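Local atomic coordinates of PlaB phospholipase (Legionella pneumophila, PDB entry 6ZTI), a protein that probably hydrolyses phospholipids as an alpha/beta hydrolase of a bacterial pathogen, with an activity controlled by NAD(H)-mediated assembly into tetramers. Residues 20-23 against 24-28; 49-52 against 53-56; 314-317 against 318-322. All coordinates share one frame; numbering follows the deposited sequence.

Interaction 1 of 3, residues 20-23 against 24-28; sequences FVHG and WSVTH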
loop_
_atom_site.group_PDB
_atom_site.type_symbol
_atom_site.label_atom_id
_atom_site.label_comp_id
_atom_site.label_asym_id
_atom_site.label_seq_id
_atom_site.Cartn_x
_atom_site.Cartn_y
_atom_site.Cartn_z
ATOM N N PHE B 20 41.535 -2.523 3.359
ATOM C CA PHE B 20 40.446 -3.094 4.139
ATOM C C PHE B 20 39.123 -2.442 3.760
ATOM O O PHE B 20 39.071 -1.240 3.485
ATOM C CB PHE B 20 40.716 -2.910 5.632
ATOM C CG PHE B 20 41.800 -3.807 6.162
ATOM C CD1 PHE B 20 43.131 -3.424 6.083
ATOM C CD2 PHE B 20 41.490 -5.045 6.721
ATOM C CE1 PHE B 20 44.131 -4.247 6.555
ATOM C CE2 PHE B 20 42.486 -5.871 7.191
ATOM C CZ PHE B 20 43.812 -5.474 7.110
ATOM N N VAL B 21 38.049 -3.239 3.748
ATOM C CA VAL B 21 36.723 -2.760 3.359
ATOM C C VAL B 21 35.678 -3.388 4.275
ATOM O O VAL B 21 35.564 -4.616 4.342
ATOM C CB VAL B 21 36.401 -3.085 1.888
ATOM C CG1 VAL B 21 35.051 -2.509 1.489
ATOM C CG2 VAL B 21 37.473 -2.560 0.988
ATOM N N HIS B 22 34.879 -2.552 4.939
ATOM C CA HIS B 22 34.054 -3.005 6.047
ATOM C C HIS B 22 32.646 -3.402 5.581
ATOM O O HIS B 22 32.361 -3.500 4.384
ATOM C CB HIS B 22 34.015 -1.927 7.130
ATOM C CG HIS B 22 33.491 -0.604 6.661
ATOM N ND1 HIS B 22 32.146 -0.359 6.475
ATOM C CD2 HIS B 22 34.132 0.552 6.358
ATOM C CE1 HIS B 22 31.980 0.888 6.072
ATOM N NE2 HIS B 22 33.169 1.465 5.996
ATOM N N GLY B 23 31.748 -3.630 6.540
ATOM C CA GLY B 23 30.401 -4.072 6.270
ATOM C C GLY B 23 29.386 -2.973 6.517
ATOM O O GLY B 23 29.736 -1.808 6.685
ATOM N N TRP B 24 28.111 -3.374 6.575
ATOM C CA TRP B 24 27.034 -2.407 6.660
ATOM C C TRP B 24 26.786 -1.983 8.103
ATOM O O TRP B 24 27.106 -2.700 9.054
ATOM C CB TRP B 24 25.743 -2.960 6.045
ATOM C CG TRP B 24 25.236 -4.292 6.568
ATOM C CD1 TRP B 24 25.909 -5.488 6.599
ATOM C CD2 TRP B 24 23.923 -4.567 7.075
ATOM N NE1 TRP B 24 25.102 -6.476 7.116
ATOM C CE2 TRP B 24 23.878 -5.937 7.411
ATOM C CE3 TRP B 24 22.785 -3.786 7.284
ATOM C CZ2 TRP B 24 22.743 -6.537 7.948
ATOM C CZ3 TRP B 24 21.654 -4.389 7.822
ATOM C CH2 TRP B 24 21.646 -5.747 8.148
ATOM N N SER B 25 26.217 -0.785 8.251
ATOM C CA SER B 25 25.909 -0.158 9.534
ATOM C C SER B 25 27.153 0.188 10.344
ATOM O O SER B 25 27.039 0.505 11.530
ATOM C CB SER B 25 24.974 -1.040 10.370
ATOM O OG SER B 25 23.666 -1.042 9.819
ATOM N N VAL B 26 28.333 0.173 9.727
ATOM C CA VAL B 26 29.583 0.466 10.421
ATOM C C VAL B 26 29.773 1.973 10.530
ATOM O O VAL B 26 29.560 2.713 9.564
ATOM C CB VAL B 26 30.762 -0.194 9.683
ATOM C CG1 VAL B 26 32.080 0.296 10.214
ATOM C CG2 VAL B 26 30.672 -1.705 9.815
ATOM N N THR B 27 30.199 2.436 11.713
ATOM C CA THR B 27 30.466 3.854 11.925
ATOM C C THR B 27 31.856 4.127 12.488
ATOM O O THR B 27 32.126 5.259 12.906
ATOM C CB THR B 27 29.426 4.479 12.864
ATOM O OG1 THR B 27 29.507 3.865 14.155
ATOM C CG2 THR B 27 28.025 4.315 12.301
ATOM N N HIS B 28 32.746 3.138 12.493
ATOM C CA HIS B 28 34.051 3.282 13.124
ATOM C C HIS B 28 34.969 2.210 12.558
ATOM O O HIS B 28 34.570 1.044 12.467
ATOM C CB HIS B 28 33.910 3.152 14.644
ATOM C CG HIS B 28 35.064 3.704 15.414
ATOM N ND1 HIS B 28 36.371 3.347 15.159
ATOM C CD2 HIS B 28 35.106 4.568 16.456
ATOM C CE1 HIS B 28 37.170 3.982 15.999
ATOM N NE2 HIS B 28 36.427 4.728 16.797
#
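V26 lies over one face of the H22 imidazole, and its CG1 methyl makes a CH-pi contact with the ring. CG1 stands 4.0 Å from the ring centroid of H22, over the face but offset toward the rim on the ND1-CG side. The closest approach is made one atom further in, where V26 CB comes to 3.5 Å from H22 ND1. The two side chains cross obliquely, and the valine is split between two partners: CG1, anti to the backbone N (chi1 169°), takes the imidazole face, while CG2 reaches the backbone and meets G23 O at 3.3 Å.

That same carbonyl oxygen accepts a hydrogen bond from the ring. H22 ND1 donates to G23 O over 2.8 Å, with an N-H...O angle of 162°; the acceptor lies in the ring plane, and the donor lies in the carbonyl plane on a lone pair. The bond is possible because H22 CG is held between its own backbone N and carbonyl carbon (chi1 58°), which folds the ring forward along the chain. The bond fixes the rotation of the imidazole and so the face that V26 meets. ND1 thus carries the proton, and NE2 has a hydrogen-bonding partner elsewhere in the structure. W24 meets G23 through its CB, 3.7 Å from G23 C.

The segment follows strand 16-21 of the parallel sheet, where an alpha/beta hydrolase commonly places its oxyanion-hole loop. F20 packs on L35, P36 and L39 of helix 35-44, and H22 stacks on Y60 at the end of strand 55-60. W24 lies against L163 and L166 of helix 160-166, while I479 of a second subunit packs on both H22 and V26.

Interaction 2 of 3, residues 49-52 against 53-56; sequences DIQV and GNIY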
loop_
_atom_site.group_PDB
_atom_site.type_symbol
_atom_site.label_atom_id
_atom_site.label_comp_id
_atom_site.label_asym_id
_atom_site.label_seq_id
_atom_site.Cartn_x
_atom_site.Cartn_y
_atom_site.Cartn_z
ATOM N N ASP B 49 55.198 -8.701 1.580
ATOM C CA ASP B 49 55.962 -7.692 0.856
ATOM C C ASP B 49 55.144 -6.407 0.770
ATOM O O ASP B 49 54.749 -5.974 -0.317
ATOM C CB ASP B 49 56.336 -8.207 -0.539
ATOM C CG ASP B 49 57.524 -7.460 -1.145
ATOM O OD1 ASP B 49 58.246 -6.771 -0.388
ATOM O OD2 ASP B 49 57.735 -7.559 -2.377
ATOM N N ILE B 50 54.880 -5.798 1.923
ATOM C CA ILE B 50 54.047 -4.610 2.027
ATOM C C ILE B 50 54.913 -3.512 2.614
ATOM O O ILE B 50 55.320 -3.595 3.780
ATOM C CB ILE B 50 52.813 -4.832 2.906
ATOM C CG1 ILE B 50 52.111 -6.141 2.550
ATOM C CG2 ILE B 50 51.871 -3.648 2.763
ATOM C CD1 ILE B 50 50.991 -6.482 3.508
ATOM N N GLN B 51 55.172 -2.475 1.831
ATOM C CA GLN B 51 55.968 -1.372 2.340
ATOM C C GLN B 51 55.194 -0.650 3.436
ATOM O O GLN B 51 53.961 -0.712 3.507
ATOM C CB GLN B 51 56.343 -0.416 1.204
ATOM C CG GLN B 51 56.864 -1.139 -0.046
ATOM C CD GLN B 51 57.420 -0.198 -1.104
ATOM O OE1 GLN B 51 56.862 0.871 -1.362
ATOM N NE2 GLN B 51 58.525 -0.598 -1.728
ATOM N N VAL B 52 55.938 0.000 4.332
ATOM C CA VAL B 52 55.310 0.846 5.336
ATOM C C VAL B 52 54.476 1.895 4.625
ATOM O O VAL B 52 54.947 2.560 3.691
ATOM C CB VAL B 52 56.369 1.492 6.241
ATOM C CG1 VAL B 52 55.707 2.418 7.251
ATOM C CG2 VAL B 52 57.183 0.416 6.945
ATOM N N GLY B 53 53.226 2.035 5.047
ATOM C CA GLY B 53 52.317 2.978 4.440
ATOM C C GLY B 53 51.507 2.439 3.282
ATOM O O GLY B 53 50.779 3.215 2.652
ATOM N N ASN B 54 51.603 1.143 2.977
ATOM C CA ASN B 54 50.826 0.546 1.896
ATOM C C ASN B 54 49.691 -0.340 2.404
ATOM O O ASN B 54 49.179 -1.180 1.655
ATOM C CB ASN B 54 51.738 -0.238 0.955
ATOM C CG ASN B 54 52.266 0.622 -0.182
ATOM O OD1 ASN B 54 51.754 1.714 -0.444
ATOM N ND2 ASN B 54 53.284 0.130 -0.866
ATOM N N ILE B 55 49.274 -0.157 3.653
ATOM C CA ILE B 55 48.055 -0.762 4.178
ATOM C C ILE B 55 47.047 0.359 4.389
ATOM O O ILE B 55 47.340 1.345 5.079
ATOM C CB ILE B 55 48.313 -1.532 5.483
ATOM C CG1 ILE B 55 49.327 -2.653 5.228
ATOM C CG2 ILE B 55 46.999 -2.082 6.040
ATOM C CD1 ILE B 55 49.802 -3.362 6.489
ATOM N N TYR B 56 45.866 0.207 3.791
ATOM C CA TYR B 56 44.849 1.244 3.760
ATOM C C TYR B 56 43.566 0.769 4.422
ATOM O O TYR B 56 43.132 -0.371 4.233
ATOM C CB TYR B 56 44.544 1.670 2.328
ATOM C CG TYR B 56 45.637 2.504 1.717
ATOM C CD1 TYR B 56 46.774 1.911 1.191
ATOM C CD2 TYR B 56 45.542 3.889 1.676
ATOM C CE1 TYR B 56 47.795 2.685 0.636
ATOM C CE2 TYR B 56 46.559 4.665 1.118
ATOM C CZ TYR B 56 47.674 4.052 0.602
ATOM O OH TYR B 56 48.686 4.809 0.055
HETATM O O HOH W 1 53.786 -2.604 -0.829
#
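N54 ND2 donates to an ordered water at 2.8 Å, and the same water accepts from Q51 N at 3.0 Å, so that one oxygen joins the two arms of the turn. The other end of the N54 amide is held by K87, whose NZ bonds to OD1; with both ends engaged, the amide is fixed against flipping. Q51 runs alongside N54, pointing the same way, with the amide planes only 6° apart, but Q51 OE1 stays 3.7 Å from N54 ND2.

The backbone makes a type II beta turn from Q51 to N54, closed by N54 N donating to Q51 O over 3.0 Å. G53 occupies the third position with a positive phi of 90°, where a CB would press against V52 O. Among the apolar side chains, I50 CG2 meets I55 CG1 at 3.7 Å, the two crossing at about a right angle.

The turn leads from helix 35-44 into strand 55-60, outermost in the parallel sheet within this chain, with I50 on V18 of strand 16-21 and I55 on L39 of the helix. G53 O accepts a hydrogen bond from N472 ND2 of a second subunit.

Interaction 3 of 3, residues 314-317 against 318-322; sequences TKET and QKNEH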
loop_
_atom_site.group_PDB
_atom_site.type_symbol
_atom_site.label_atom_id
_atom_site.label_comp_id
_atom_site.label_asym_id
_atom_site.label_seq_id
_atom_site.Cartn_x
_atom_site.Cartn_y
_atom_site.Cartn_z
ATOM N N THR B 314 37.044 -26.667 6.469
ATOM C CA THR B 314 35.585 -26.639 6.487
ATOM C C THR B 314 35.018 -27.954 7.017
ATOM O O THR B 314 34.131 -27.963 7.879
ATOM C CB THR B 314 35.068 -26.350 5.078
ATOM O OG1 THR B 314 35.469 -25.027 4.698
ATOM C CG2 THR B 314 33.559 -26.442 5.008
ATOM N N LYS B 315 35.510 -29.081 6.501
ATOM C CA LYS B 315 35.009 -30.379 6.941
ATOM C C LYS B 315 35.243 -30.582 8.428
ATOM O O LYS B 315 34.382 -31.116 9.136
ATOM C CB LYS B 315 35.681 -31.493 6.139
ATOM C CG LYS B 315 35.063 -31.684 4.766
ATOM C CD LYS B 315 36.032 -32.316 3.786
ATOM C CE LYS B 315 35.309 -32.795 2.534
ATOM N NZ LYS B 315 34.419 -31.739 1.977
ATOM N N GLU B 316 36.408 -30.166 8.917
ATOM C CA GLU B 316 36.744 -30.339 10.326
ATOM C C GLU B 316 35.899 -29.430 11.211
ATOM O O GLU B 316 35.393 -29.858 12.255
ATOM C CB GLU B 316 38.236 -30.061 10.533
ATOM C CG GLU B 316 38.706 -30.104 11.970
ATOM C CD GLU B 316 40.124 -29.569 12.133
ATOM O OE1 GLU B 316 40.476 -28.570 11.465
ATOM O OE2 GLU B 316 40.889 -30.146 12.934
ATOM N N THR B 317 35.752 -28.164 10.819
ATOM C CA THR B 317 34.947 -27.230 11.592
ATOM C C THR B 317 33.526 -27.740 11.755
ATOM O O THR B 317 32.962 -27.708 12.852
ATOM C CB THR B 317 34.928 -25.866 10.907
ATOM O OG1 THR B 317 36.254 -25.322 10.886
ATOM C CG2 THR B 317 33.979 -24.905 11.638
ATOM N N GLN B 318 32.921 -28.198 10.663
ATOM C CA GLN B 318 31.500 -28.493 10.717
ATOM C C GLN B 318 31.223 -29.783 11.474
ATOM O O GLN B 318 30.176 -29.902 12.117
ATOM C CB GLN B 318 30.936 -28.507 9.296
ATOM C CG GLN B 318 30.962 -27.109 8.678
ATOM C CD GLN B 318 30.209 -26.983 7.357
ATOM O OE1 GLN B 318 30.417 -27.754 6.416
ATOM N NE2 GLN B 318 29.349 -25.976 7.276
ATOM N N LYS B 319 32.155 -30.738 11.467
ATOM C CA LYS B 319 31.992 -31.900 12.339
ATOM C C LYS B 319 32.128 -31.507 13.809
ATOM O O LYS B 319 31.302 -31.902 14.644
ATOM C CB LYS B 319 33.008 -32.985 11.970
ATOM C CG LYS B 319 32.779 -33.567 10.595
ATOM C CD LYS B 319 31.732 -34.669 10.621
ATOM C CE LYS B 319 31.679 -35.414 9.291
ATOM N NZ LYS B 319 33.018 -35.963 8.893
ATOM N N ASN B 320 33.137 -30.692 14.133
ATOM C CA ASN B 320 33.410 -30.347 15.528
ATOM C C ASN B 320 32.316 -29.478 16.134
ATOM O O ASN B 320 32.084 -29.540 17.345
ATOM C CB ASN B 320 34.751 -29.619 15.647
ATOM C CG ASN B 320 35.944 -30.547 15.494
ATOM O OD1 ASN B 320 35.810 -31.766 15.544
ATOM N ND2 ASN B 320 37.125 -29.964 15.323
ATOM N N GLU B 321 31.656 -28.653 15.326
ATOM C CA GLU B 321 30.644 -27.723 15.802
ATOM C C GLU B 321 29.235 -28.259 15.624
ATOM O O GLU B 321 28.264 -27.541 15.904
ATOM C CB GLU B 321 30.805 -26.383 15.078
ATOM C CG GLU B 321 32.203 -25.777 15.305
ATOM C CD GLU B 321 32.335 -24.343 14.815
ATOM O OE1 GLU B 321 31.472 -23.895 14.028
ATOM O OE2 GLU B 321 33.305 -23.668 15.228
ATOM N N HIS B 322 29.110 -29.511 15.187
ATOM C CA HIS B 322 27.802 -30.102 14.937
ATOM C C HIS B 322 26.907 -30.037 16.167
ATOM O O HIS B 322 25.693 -29.837 16.047
ATOM C CB HIS B 322 27.992 -31.541 14.493
ATOM C CG HIS B 322 26.721 -32.305 14.354
ATOM N ND1 HIS B 322 26.496 -33.489 15.019
ATOM C CD2 HIS B 322 25.611 -32.067 13.619
ATOM C CE1 HIS B 322 25.299 -33.949 14.700
ATOM N NE2 HIS B 322 24.744 -33.106 13.851
#
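The C-terminal end of helix 300-320 and the residue after it pair side chains four residues apart, T314 with Q318, E316 with N320 and T317 with E321, along with the i to i+4 backbone bonds. T317 and E321 lie side by side, pointing the same way. In T317 a chi1 of -64° puts OG1 beside the backbone N and leaves CG2 opposite that nitrogen, toward the carboxylate, with E321 OE1 3.6 Å from T317 CG2.

One turn earlier T314 repeats the arrangement: its CG2 comes to 3.7 Å from Q318 OE1. The Q318 chain is extended beyond CG and runs alongside the threonine. Across the exposed face E316 and N320 pass each other at a slant, with E316 CG 3.7 Å from N320 ND2 and the carboxylate and amide planes turned 46° apart.

Along the backbone, Q318 N donates to T314 O at 3.0 Å and E321 N to T317 O at 3.0 Å. The latter is the more bent at 143°, where E321 is the first residue to leave helical angles. H322 N then bonds K319 O at 3.3 Å as the chain turns off.

The branches of each threonine divide the work. T314 OG1 bonds V260 N and L310 O, whereas the single proton of T317 OG1 must be shared between, or alternate between, I313 O and V260 O. The methyls only pack against their partners' end groups, whose polar atoms are satisfied elsewhere: Q318 NE2 by N450 and Q198, E321 by G263 N and more weakly by Q198. These donors probably stabilise the E321 carboxylate as the anion, although it lies at the carboxyl end of the helix, where the dipole would oppose its charge.

How the interactions relate
From the N terminus, interaction 1 comes first, where the chain leaves strand 16-21. Interaction 2 follows beyond helix 35-44, closing the tight turn that brings the chain back into strand 55-60. These strands are neighbours in the parallel sheet, and the two contacts meet there: F20 N lies 2.8 Å from Y56 O, a probable hydrogen bond, and F20 CE1 packs on I55 CG2 at 3.6 Å. Both also touch the second subunit. Interaction 3, much later, joins the end of helix 300-320 to strand 257-261, the sheet's other outermost strand in this chain; its nearest atoms are about 20 Å from interaction 1 and 24 Å from interaction 2. The three lie in series, neither nested nor crossed.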